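Local coordinates for protein transcriptional regulator, MarR family (Silicibacter pomeroyi DSS-3, PDB 3BJ6) that probably binds DNA as a dimeric transcription regulator of the MarR family, using a winged helix-turn-helix fold, at residues 46-59 with 95-108. Sequence-based numbering, arbitrary orientation.
Sequences LEGLSLTPGATAPQ and SHRYWLTPRGEAII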
ATOM      1  N   LEU A  46      -9.373  11.719  13.748  1.00 16.62           N
ATOM      2  CA  LEU A  46     -10.756  11.655  14.254  1.00 16.80           C
ATOM      3  C   LEU A  46     -11.196  10.215  14.461  1.00 17.03           C
ATOM      4  O   LEU A  46     -11.868   9.875  15.446  1.00 17.10           O
ATOM      5  CB  LEU A  46     -11.732  12.393  13.301  1.00 16.84           C
ATOM      6  CG  LEU A  46     -11.401  13.880  13.032  1.00 16.80           C
ATOM      7  CD1 LEU A  46     -12.389  14.467  11.984  1.00 18.69           C
ATOM      8  CD2 LEU A  46     -11.459  14.696  14.341  1.00 14.61           C
ATOM      9  N   GLU A  47     -10.839   9.352  13.523  1.00 17.45           N
ATOM     10  CA  GLU A  47     -11.203   7.935  13.653  1.00 18.41           C
ATOM     11  C   GLU A  47     -10.518   7.330  14.858  1.00 18.09           C
ATOM     12  O   GLU A  47     -11.160   6.646  15.635  1.00 18.10           O
ATOM     13  CB  GLU A  47     -10.877   7.142  12.383  1.00 18.04           C
ATOM     14  CG  GLU A  47     -11.130   5.631  12.532  1.00 22.77           C
ATOM     15  CD  GLU A  47     -10.792   4.816  11.259  1.00 22.92           C
ATOM     16  OE1 GLU A  47      -9.806   5.149  10.538  1.00 22.18           O
ATOM     17  OE2 GLU A  47     -11.482   3.800  11.031  1.00 22.81           O
ATOM     18  N   GLY A  48      -9.223   7.598  15.026  1.00 18.02           N
ATOM     19  CA  GLY A  48      -8.500   7.127  16.212  1.00 19.25           C
ATOM     20  C   GLY A  48      -9.139   7.552  17.532  1.00 19.62           C
ATOM     21  O   GLY A  48      -9.300   6.732  18.427  1.00 19.50           O
ATOM     22  N   LEU A  49      -9.549   8.821  17.644  1.00 18.49           N
ATOM     23  CA  LEU A  49     -10.188   9.310  18.871  1.00 18.59           C
ATOM     24  C   LEU A  49     -11.618   8.801  19.046  1.00 20.09           C
ATOM     25  O   LEU A  49     -12.111   8.703  20.171  1.00 20.52           O
ATOM     26  CB  LEU A  49     -10.146  10.844  18.945  1.00 17.92           C
ATOM     27  CG  LEU A  49      -8.702  11.337  19.122  1.00 16.42           C
ATOM     28  CD1 LEU A  49      -8.578  12.878  18.903  1.00 16.38           C
ATOM     29  CD2 LEU A  49      -8.142  10.969  20.514  1.00 14.84           C
ATOM     30  N   SER A  50     -12.280   8.465  17.938  1.00 19.58           N
ATOM     31  CA  SER A  50     -13.586   7.815  17.994  1.00 20.96           C
ATOM     32  C   SER A  50     -13.432   6.452  18.657  1.00 20.75           C
ATOM     33  O   SER A  50     -14.238   6.058  19.502  1.00 20.41           O
ATOM     34  CB  SER A  50     -14.126   7.614  16.576  1.00 20.89           C
ATOM     35  OG  SER A  50     -15.454   7.164  16.679  1.00 27.46           O
ATOM     36  N   LEU A  51     -12.367   5.751  18.279  1.00 20.67           N
ATOM     37  CA  LEU A  51     -12.108   4.411  18.787  1.00 22.20           C
ATOM     38  C   LEU A  51     -11.606   4.434  20.222  1.00 21.92           C
ATOM     39  O   LEU A  51     -12.007   3.585  21.038  1.00 22.04           O
ATOM     40  CB  LEU A  51     -11.116   3.671  17.884  1.00 21.66           C
ATOM     41  CG  LEU A  51     -11.716   3.367  16.503  1.00 25.11           C
ATOM     42  CD1 LEU A  51     -10.604   2.947  15.537  1.00 23.92           C
ATOM     43  CD2 LEU A  51     -12.826   2.266  16.601  1.00 27.01           C
ATOM     44  N   THR A  52     -10.729   5.391  20.535  1.00 20.83           N
ATOM     45  CA  THR A  52     -10.187   5.479  21.904  1.00 20.96           C
ATOM     46  C   THR A  52     -10.305   6.929  22.435  1.00 20.46           C
ATOM     47  O   THR A  52      -9.319   7.675  22.393  1.00 19.73           O
ATOM     48  CB  THR A  52      -8.707   5.026  21.949  1.00 20.50           C
ATOM     49  OG1 THR A  52      -7.915   5.876  21.099  1.00 25.46           O
ATOM     50  CG2 THR A  52      -8.518   3.594  21.428  1.00 21.57           C
ATOM     51  N   PRO A  53     -11.510   7.330  22.918  1.00 20.88           N
ATOM     52  CA  PRO A  53     -11.680   8.669  23.493  1.00 20.77           C
ATOM     53  C   PRO A  53     -10.689   8.856  24.649  1.00 20.57           C
ATOM     54  O   PRO A  53     -10.433   7.904  25.396  1.00 20.14           O
ATOM     55  CB  PRO A  53     -13.135   8.648  24.020  1.00 21.76           C
ATOM     56  CG  PRO A  53     -13.829   7.620  23.145  1.00 21.46           C
ATOM     57  CD  PRO A  53     -12.782   6.565  22.924  1.00 21.38           C
ATOM     58  N   GLY A  54     -10.092  10.029  24.763  1.00 18.82           N
ATOM     59  CA  GLY A  54      -9.117  10.278  25.843  1.00 18.44           C
ATOM     60  C   GLY A  54      -7.688   9.827  25.580  1.00 19.12           C
ATOM     61  O   GLY A  54      -6.857   9.879  26.481  1.00 19.28           O
ATOM     62  N   ALA A  55      -7.379   9.366  24.357  1.00 19.06           N
ATOM     63  CA  ALA A  55      -6.009   8.912  24.043  1.00 18.71           C
ATOM     64  C   ALA A  55      -5.028  10.074  24.130  1.00 18.93           C
ATOM     65  O   ALA A  55      -5.399  11.226  23.866  1.00 18.13           O
ATOM     66  CB  ALA A  55      -5.945   8.300  22.626  1.00 18.12           C
ATOM     67  N   THR A  56      -3.772   9.750  24.429  1.00 18.59           N
ATOM     68  CA  THR A  56      -2.669  10.701  24.341  1.00 18.44           C
ATOM     69  C   THR A  56      -2.157  10.700  22.899  1.00 18.24           C
ATOM     70  O   THR A  56      -2.483   9.796  22.103  1.00 17.76           O
ATOM     71  CB  THR A  56      -1.532  10.316  25.302  1.00 18.27           C
ATOM     72  OG1 THR A  56      -0.960   9.068  24.870  1.00 18.25           O
ATOM     73  CG2 THR A  56      -2.056  10.178  26.747  1.00 18.07           C
ATOM     74  N   ALA A  57      -1.373  11.712  22.555  1.00 17.85           N
ATOM     75  CA  ALA A  57      -0.771  11.778  21.239  1.00 17.32           C
ATOM     76  C   ALA A  57       0.157  10.573  21.003  1.00 17.55           C
ATOM     77  O   ALA A  57       0.122   9.981  19.915  1.00 17.36           O
ATOM     78  CB  ALA A  57      -0.008  13.091  21.036  1.00 18.15           C
ATOM     79  N   PRO A  58       1.035  10.234  21.982  1.00 17.28           N
ATOM     80  CA  PRO A  58       1.818   9.008  21.741  1.00 16.95           C
ATOM     81  C   PRO A  58       0.985   7.748  21.562  1.00 17.10           C
ATOM     82  O   PRO A  58       1.350   6.931  20.734  1.00 18.01           O
ATOM     83  CB  PRO A  58       2.742   8.914  22.974  1.00 16.97           C
ATOM     84  CG  PRO A  58       2.857  10.385  23.471  1.00 16.61           C
ATOM     85  CD  PRO A  58       1.452  10.911  23.234  1.00 16.92           C
ATOM     86  N   GLN A  59      -0.109   7.584  22.310  1.00 18.10           N
ATOM     87  CA  GLN A  59      -1.039   6.461  22.096  1.00 19.11           C
ATOM     88  C   GLN A  59      -1.688   6.423  20.712  1.00 20.16           C
ATOM     89  O   GLN A  59      -1.741   5.360  20.069  1.00 19.56           O
ATOM     90  CB  GLN A  59      -2.118   6.406  23.177  1.00 18.81           C
ATOM     91  CG  GLN A  59      -1.615   5.914  24.545  1.00 19.08           C
ATOM     92  CD  GLN A  59      -2.686   6.043  25.627  1.00 22.47           C
ATOM     93  OE1 GLN A  59      -3.477   7.010  25.644  1.00 21.69           O
ATOM     94  NE2 GLN A  59      -2.735   5.054  26.530  1.00 21.13           N
ATOM     95  N   SER A  95       0.914  14.266  30.018  1.00 20.22           N
ATOM     96  CA  SER A  95       0.240  13.306  29.114  1.00 19.71           C
ATOM     97  C   SER A  95      -1.119  13.832  28.698  1.00 19.01           C
ATOM     98  O   SER A  95      -2.155  13.419  29.258  1.00 17.74           O
ATOM     99  CB  SER A  95       0.094  11.929  29.792  1.00 19.83           C
ATOM    100  OG  SER A  95       1.345  11.248  29.842  1.00 21.18           O
ATOM    101  N   HIS A  96      -1.107  14.757  27.730  1.00 18.39           N
ATOM    102  CA  HIS A  96      -2.345  15.443  27.306  1.00 19.03           C
ATOM    103  C   HIS A  96      -3.274  14.408  26.712  1.00 18.77           C
ATOM    104  O   HIS A  96      -2.847  13.559  25.922  1.00 19.41           O
ATOM    105  CB  HIS A  96      -2.061  16.571  26.291  1.00 18.99           C
ATOM    106  CG  HIS A  96      -0.796  17.338  26.573  1.00 19.23           C
ATOM    107  ND1 HIS A  96      -0.522  17.897  27.808  1.00 24.10           N
ATOM    108  CD2 HIS A  96       0.259  17.643  25.780  1.00 21.00           C
ATOM    109  CE1 HIS A  96       0.654  18.506  27.765  1.00 23.19           C
ATOM    110  NE2 HIS A  96       1.153  18.356  26.549  1.00 25.85           N
ATOM    111  N   ARG A  97      -4.543  14.490  27.082  0.60 18.70           N
ATOM    112  CA  ARG A  97      -5.538  13.542  26.609  0.60 17.91           C
ATOM    113  C   ARG A  97      -6.613  14.249  25.804  0.60 17.83           C
ATOM    114  O   ARG A  97      -7.094  15.325  26.184  0.60 17.12           O
ATOM    115  CB  ARG A  97      -6.134  12.775  27.790  0.60 18.43           C
ATOM    116  CG  ARG A  97      -5.136  11.807  28.448  0.60 18.48           C
ATOM    117  CD  ARG A  97      -5.856  10.745  29.275  0.60 21.80           C
ATOM    118  NE  ARG A  97      -4.893   9.807  29.834  0.60 22.31           N
ATOM    119  CZ  ARG A  97      -4.488   8.676  29.247  0.60 22.25           C
ATOM    120  NH1 ARG A  97      -4.976   8.284  28.053  0.60 17.63           N
ATOM    121  NH2 ARG A  97      -3.584   7.942  29.872  0.60 20.26           N
ATOM    122  N   TYR A  98      -7.003  13.626  24.698  1.00 17.39           N
ATOM    123  CA  TYR A  98      -7.887  14.267  23.722  1.00 17.18           C
ATOM    124  C   TYR A  98      -9.204  13.548  23.503  1.00 17.86           C
ATOM    125  O   TYR A  98      -9.246  12.318  23.524  1.00 16.80           O
ATOM    126  CB  TYR A  98      -7.195  14.370  22.350  1.00 17.27           C
ATOM    127  CG  TYR A  98      -5.927  15.155  22.414  1.00 18.09           C
ATOM    128  CD1 TYR A  98      -5.940  16.547  22.266  1.00 17.25           C
ATOM    129  CD2 TYR A  98      -4.697  14.512  22.684  1.00 18.66           C
ATOM    130  CE1 TYR A  98      -4.775  17.287  22.332  1.00 19.29           C
ATOM    131  CE2 TYR A  98      -3.516  15.248  22.763  1.00 17.62           C
ATOM    132  CZ  TYR A  98      -3.573  16.621  22.588  1.00 21.27           C
ATOM    133  OH  TYR A  98      -2.412  17.335  22.650  1.00 21.38           O
ATOM    134  N   TRP A  99     -10.243  14.338  23.220  1.00 17.02           N
ATOM    135  CA  TRP A  99     -11.579  13.824  22.937  1.00 18.83           C
ATOM    136  C   TRP A  99     -12.173  14.516  21.744  1.00 18.67           C
ATOM    137  O   TRP A  99     -11.987  15.711  21.595  1.00 19.50           O
ATOM    138  CB  TRP A  99     -12.514  14.106  24.116  1.00 18.04           C
ATOM    139  CG  TRP A  99     -12.422  13.099  25.264  1.00 19.46           C
ATOM    140  CD1 TRP A  99     -13.263  12.056  25.508  1.00 19.15           C
ATOM    141  CD2 TRP A  99     -11.464  13.092  26.310  1.00 20.52           C
ATOM    142  NE1 TRP A  99     -12.880  11.379  26.644  1.00 21.06           N
ATOM    143  CE2 TRP A  99     -11.777  12.003  27.163  1.00 20.56           C
ATOM    144  CE3 TRP A  99     -10.356  13.888  26.611  1.00 19.95           C
ATOM    145  CZ2 TRP A  99     -11.022  11.701  28.300  1.00 20.34           C
ATOM    146  CZ3 TRP A  99      -9.621  13.591  27.734  1.00 19.07           C
ATOM    147  CH2 TRP A  99      -9.945  12.502  28.564  1.00 19.77           C
ATOM    148  N   LEU A 100     -12.958  13.801  20.941  1.00 18.64           N
ATOM    149  CA  LEU A 100     -13.765  14.459  19.910  1.00 18.79           C
ATOM    150  C   LEU A 100     -14.734  15.471  20.556  1.00 19.45           C
ATOM    151  O   LEU A 100     -15.248  15.227  21.663  1.00 17.78           O
ATOM    152  CB  LEU A 100     -14.592  13.424  19.130  1.00 19.00           C
ATOM    153  CG  LEU A 100     -13.791  12.449  18.248  1.00 19.51           C
ATOM    154  CD1 LEU A 100     -14.656  11.280  17.821  1.00 18.73           C
ATOM    155  CD2 LEU A 100     -13.217  13.193  17.017  1.00 18.32           C
ATOM    156  N   THR A 101     -14.963  16.596  19.875  1.00 19.08           N
ATOM    157  CA  THR A 101     -16.077  17.475  20.233  1.00 19.59           C
ATOM    158  C   THR A 101     -17.332  16.949  19.514  1.00 19.37           C
ATOM    159  O   THR A 101     -17.217  16.063  18.659  1.00 18.48           O
ATOM    160  CB  THR A 101     -15.821  18.915  19.769  1.00 19.38           C
ATOM    161  OG1 THR A 101     -15.675  18.934  18.340  1.00 21.18           O
ATOM    162  CG2 THR A 101     -14.582  19.498  20.432  1.00 19.50           C
ATOM    163  N   PRO A 102     -18.537  17.445  19.887  1.00 19.95           N
ATOM    164  CA  PRO A 102     -19.727  17.026  19.134  1.00 19.74           C
ATOM    165  C   PRO A 102     -19.606  17.252  17.607  1.00 19.52           C
ATOM    166  O   PRO A 102     -20.039  16.397  16.839  1.00 20.18           O
ATOM    167  CB  PRO A 102     -20.859  17.872  19.752  1.00 20.32           C
ATOM    168  CG  PRO A 102     -20.399  18.087  21.197  1.00 21.08           C
ATOM    169  CD  PRO A 102     -18.882  18.316  21.032  1.00 19.41           C
ATOM    170  N   ARG A 103     -19.004  18.356  17.184  1.00 19.32           N
ATOM    171  CA  ARG A 103     -18.724  18.584  15.736  1.00 20.22           C
ATOM    172  C   ARG A 103     -17.782  17.541  15.135  1.00 19.11           C
ATOM    173  O   ARG A 103     -18.038  17.005  14.049  1.00 18.44           O
ATOM    174  CB  ARG A 103     -18.162  20.009  15.505  1.00 20.78           C
ATOM    175  CG  ARG A 103     -17.973  20.395  14.015  1.00 23.83           C
ATOM    176  CD  ARG A 103     -19.267  20.215  13.159  1.00 28.41           C
ATOM    177  NE  ARG A 103     -18.994  20.444  11.731  1.00 33.31           N
ATOM    178  CZ  ARG A 103     -19.630  19.841  10.721  1.00 35.30           C
ATOM    179  NH1 ARG A 103     -20.607  18.950  10.957  1.00 35.55           N
ATOM    180  NH2 ARG A 103     -19.281  20.115   9.463  1.00 33.74           N
ATOM    181  N   GLY A 104     -16.680  17.266  15.827  1.00 19.00           N
ATOM    182  CA  GLY A 104     -15.752  16.208  15.374  1.00 20.09           C
ATOM    183  C   GLY A 104     -16.444  14.875  15.262  1.00 20.64           C
ATOM    184  O   GLY A 104     -16.231  14.127  14.302  1.00 20.87           O
ATOM    185  N   GLU A 105     -17.277  14.580  16.259  0.50 21.11           N
ATOM    186  CA  GLU A 105     -18.104  13.385  16.296  0.50 21.51           C
ATOM    187  C   GLU A 105     -19.068  13.285  15.094  0.50 20.65           C
ATOM    188  O   GLU A 105     -19.187  12.223  14.480  0.50 20.06           O
ATOM    189  CB  GLU A 105     -18.872  13.359  17.627  0.50 22.51           C
ATOM    190  CG  GLU A 105     -19.605  12.061  17.927  0.50 25.58           C
ATOM    191  CD  GLU A 105     -19.785  11.803  19.433  0.50 28.89           C
ATOM    192  OE1 GLU A 105     -20.006  10.629  19.802  0.50 31.50           O
ATOM    193  OE2 GLU A 105     -19.690  12.752  20.241  0.50 28.27           O
ATOM    194  N   ALA A 106     -19.734  14.392  14.761  1.00 19.92           N
ATOM    195  CA  ALA A 106     -20.657  14.450  13.608  1.00 19.43           C
ATOM    196  C   ALA A 106     -19.896  14.196  12.286  1.00 19.35           C
ATOM    197  O   ALA A 106     -20.349  13.430  11.441  1.00 19.39           O
ATOM    198  CB  ALA A 106     -21.405  15.777  13.559  1.00 19.08           C
ATOM    199  N   ILE A 107     -18.746  14.848  12.132  1.00 18.40           N
ATOM    200  CA  ILE A 107     -17.937  14.711  10.929  1.00 18.35           C
ATOM    201  C   ILE A 107     -17.456  13.255  10.722  1.00 18.21           C
ATOM    202  O   ILE A 107     -17.661  12.684   9.654  1.00 16.86           O
ATOM    203  CB  ILE A 107     -16.769  15.697  10.951  1.00 17.63           C
ATOM    204  CG1 ILE A 107     -17.323  17.089  10.610  1.00 18.84           C
ATOM    205  CG2 ILE A 107     -15.695  15.273   9.931  1.00 17.70           C
ATOM    206  CD1 ILE A 107     -16.317  18.220  10.848  1.00 18.86           C
ATOM    207  N   ILE A 108     -16.865  12.645  11.747  1.00 17.87           N
ATOM    208  CA  ILE A 108     -16.317  11.275  11.526  1.00 18.27           C
ATOM    209  C   ILE A 108     -17.440  10.249  11.309  1.00 18.09           C
ATOM    210  O   ILE A 108     -17.304   9.333  10.491  1.00 17.33           O
ATOM    211  CB  ILE A 108     -15.228  10.837  12.589  1.00 18.18           C
ATOM    212  CG1 ILE A 108     -14.525   9.550  12.133  1.00 19.02           C
ATOM    213  CG2 ILE A 108     -15.848  10.687  13.985  1.00 16.69           C
ATOM    214  CD1 ILE A 108     -13.707   9.709  10.835  1.00 19.81           C
TER
HETATM  215  O   HOH W   1     -13.197  11.024  21.541  1.00 16.13           O
HETATM  216  O   HOH W   2      -0.480  13.643  24.528  1.00 16.20           O
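The W99 indole carries G54 CA over one face, 3.4 Å from the centroid of the six-membered ring and 12° off its normal, a CH-pi contact; P53 C sits over the same face nearer the rim. The R97 guanidinium carries T56 CG2 over one face and takes G54 O at its edge. These groups belong to the winged helix of the MarR fold, where the short segment 55-56 runs antiparallel beside wing strand 97-100, and G54 and A55 both face Y98 in a G1 beta bulge. G54 N donates to Y98 O, and Y98 N to A55 O. R97, extended from CG to NE, brings NH1 to G54 O at 2.9 Å, almost straight (173°); the same NH1 makes a weak bond to Q59 OE1. An alanine in place of W99 would probably strip G54 CA of its aromatic floor and P53 CB of its contact with CD1, opening a gap under the turn. Farther along, L100 CD2 meets L46 CD2 at 3.5 Å, joining helix 40-51 to the end of strand 97-100, while I108 CB of helix 102-123 packs on L46 CB. In the T56–Q59 capping box, Q59 N donates to T56 OG1, and T56 N donates to Q59 OE1 at 3.0 Å, in the carbonyl plane on a lone pair.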